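Local coordinates for LINE-1 retrotransposable element ORF1 protein (Homo sapiens, PDB 2W7A) that binds single-stranded nucleic acids, including its own transcript, through this central RRM together with the C-terminal domain, as a chaperone essential for LINE-1 retrotransposition, at residues 73-76 with 77-81. Residues are numbered along the deposited sequence; the frame is centred on the assembly and turned at random. Where two conformers were deposited one is given.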
loop_
_atom_site.group_PDB
_atom_site.type_symbol
_atom_site.label_atom_id
_atom_site.label_comp_id
_atom_site.label_asym_id
_atom_site.label_seq_id
_atom_site.Cartn_x
_atom_site.Cartn_y
_atom_site.Cartn_z
ATOM N N GLU A 73 4.363 -11.169 -9.830
ATOM C CA GLU A 73 4.094 -10.396 -11.036
ATOM C C GLU A 73 3.152 -9.225 -10.785
ATOM O O GLU A 73 3.319 -8.142 -11.407
ATOM C CB GLU A 73 3.523 -11.321 -12.119
ATOM C CG GLU A 73 3.438 -10.650 -13.525
ATOM C CD GLU A 73 2.926 -11.567 -14.594
ATOM O OE1 GLU A 73 2.946 -12.805 -14.393
ATOM O OE2 GLU A 73 2.513 -11.043 -15.656
HETATM N N MSE A 74 2.185 -9.393 -9.873
HETATM C CA MSE A 74 1.241 -8.349 -9.616
HETATM C C MSE A 74 1.869 -7.268 -8.754
HETATM O O MSE A 74 1.658 -6.044 -9.000
HETATM C CB MSE A 74 0.005 -8.911 -8.944
HETATM C CG MSE A 74 -0.959 -7.871 -8.529
HETATM SE SE MSE A 74 -1.692 -6.734 -10.000
HETATM C CE MSE A 74 -2.684 -8.100 -10.844
ATOM N N LYS A 75 2.648 -7.656 -7.767
ATOM C CA LYS A 75 3.460 -6.661 -7.049
ATOM C C LYS A 75 4.220 -5.752 -8.040
ATOM O O LYS A 75 4.229 -4.533 -7.919
ATOM C CB LYS A 75 4.439 -7.305 -6.099
ATOM C CG LYS A 75 5.191 -6.406 -5.326
ATOM C CD LYS A 75 6.441 -6.898 -5.034
ATOM C CE LYS A 75 7.360 -6.558 -6.160
ATOM N NZ LYS A 75 8.590 -5.918 -5.669
ATOM N N GLU A 76 4.889 -6.376 -8.997
ATOM C CA GLU A 76 5.760 -5.633 -9.906
ATOM C C GLU A 76 4.930 -4.757 -10.831
ATOM O O GLU A 76 5.363 -3.656 -11.189
ATOM C CB GLU A 76 6.635 -6.618 -10.713
ATOM C CG GLU A 76 7.654 -7.319 -9.833
ATOM C CD GLU A 76 8.609 -8.204 -10.528
ATOM O OE1 GLU A 76 8.657 -8.151 -11.774
ATOM O OE2 GLU A 76 9.260 -9.020 -9.804
ATOM N N LYS A 77 3.805 -5.266 -11.269
ATOM C CA LYS A 77 2.899 -4.461 -12.109
ATOM C C LYS A 77 2.469 -3.203 -11.377
ATOM O O LYS A 77 2.458 -2.086 -11.977
ATOM C CB LYS A 77 1.678 -5.285 -12.484
ATOM C CG LYS A 77 0.725 -4.667 -13.511
ATOM C CD LYS A 77 -0.424 -5.672 -13.849
ATOM C CE LYS A 77 0.038 -7.060 -14.245
ATOM N NZ LYS A 77 -0.018 -8.066 -13.128
HETATM N N MSE A 78 2.051 -3.312 -10.103
HETATM C CA MSE A 78 1.630 -2.141 -9.348
HETATM C C MSE A 78 2.779 -1.141 -9.174
HETATM O O MSE A 78 2.601 0.070 -9.305
HETATM C CB MSE A 78 1.134 -2.577 -7.959
HETATM C CG MSE A 78 0.850 -1.402 -7.036
HETATM SE SE MSE A 78 -0.735 -1.596 -5.929
HETATM C CE MSE A 78 -1.584 -2.133 -7.520
ATOM N N LEU A 79 3.969 -1.668 -8.869
ATOM C CA LEU A 79 5.121 -0.806 -8.709
ATOM C C LEU A 79 5.441 -0.044 -10.012
ATOM O O LEU A 79 5.726 1.163 -9.993
ATOM C CB LEU A 79 6.305 -1.564 -8.171
ATOM C CG LEU A 79 6.259 -1.939 -6.720
ATOM C CD1 LEU A 79 7.435 -2.819 -6.371
ATOM C CD2 LEU A 79 6.248 -0.706 -5.829
ATOM N N ARG A 80 5.398 -0.745 -11.158
ATOM C CA ARG A 80 5.722 -0.125 -12.421
ATOM C C ARG A 80 4.679 0.926 -12.726
ATOM O O ARG A 80 5.031 1.997 -13.248
ATOM C CB ARG A 80 5.733 -1.175 -13.562
ATOM C CG ARG A 80 6.982 -2.025 -13.675
ATOM C CD ARG A 80 7.114 -2.539 -15.107
ATOM N NE ARG A 80 5.911 -3.215 -15.568
ATOM C CZ ARG A 80 5.559 -4.439 -15.174
ATOM N NH1 ARG A 80 6.352 -5.108 -14.397
ATOM N NH2 ARG A 80 4.456 -5.011 -15.645
ATOM N N ALA A 81 3.408 0.626 -12.500
ATOM C CA ALA A 81 2.342 1.591 -12.780
ATOM C C ALA A 81 2.532 2.856 -11.920
ATOM O O ALA A 81 2.372 3.980 -12.387
ATOM C CB ALA A 81 1.013 0.943 -12.528
#
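Lys77 reaches back along one flank of its helix to Met74 and Glu73, and it illustrates how a long side chain spends its length on the preceding turn. Its CB rests against two carbonyl oxygens of that turn, 3.5 Å from Glu73 O and slightly farther from Met74 O. With CG anti to the backbone N (chi1 -172°), the chain runs straight to CD, which passes at 4.2 Å from the selenium SE of Met74, a selenomethionine. Bends at chi3 and chi4 then bring NZ to 3.5 Å from Met74 CE, an ammonium group against a methyl. The carboxylate of Glu73 stays at a distance: its OE2 lies 4.7 Å from Lys77 NZ, too far for a salt bridge, though the opposite charges may attract weakly.

Underneath runs the alpha-helical ladder: the N-H groups of Lys77, Met78, Leu79 and Arg80 bond to the carbonyls of Glu73, Met74, Lys75 and Glu76. In this noncanonical RRM, helix 72-85 lies against the antiparallel sheet; Met78 turns to Phe69 and Leu97, while Met74 and Lys77 meet Leu37 of helix 35-40.

Residues four apart meet on two other flanks, Lys75 with Leu79 and Glu76 with Arg80. Lys75, bent along its chain, brings NZ to 3.4 Å from Leu79 CD1, while Leu79 itself packs on Leu97 and Val99. Arg80 bends at chi3 (-53°). Its CG lies 3.4 Å from Glu76 O, and one guanidinium face is set over that oxygen. Lys77 CA lies over the same face, displaced from its middle.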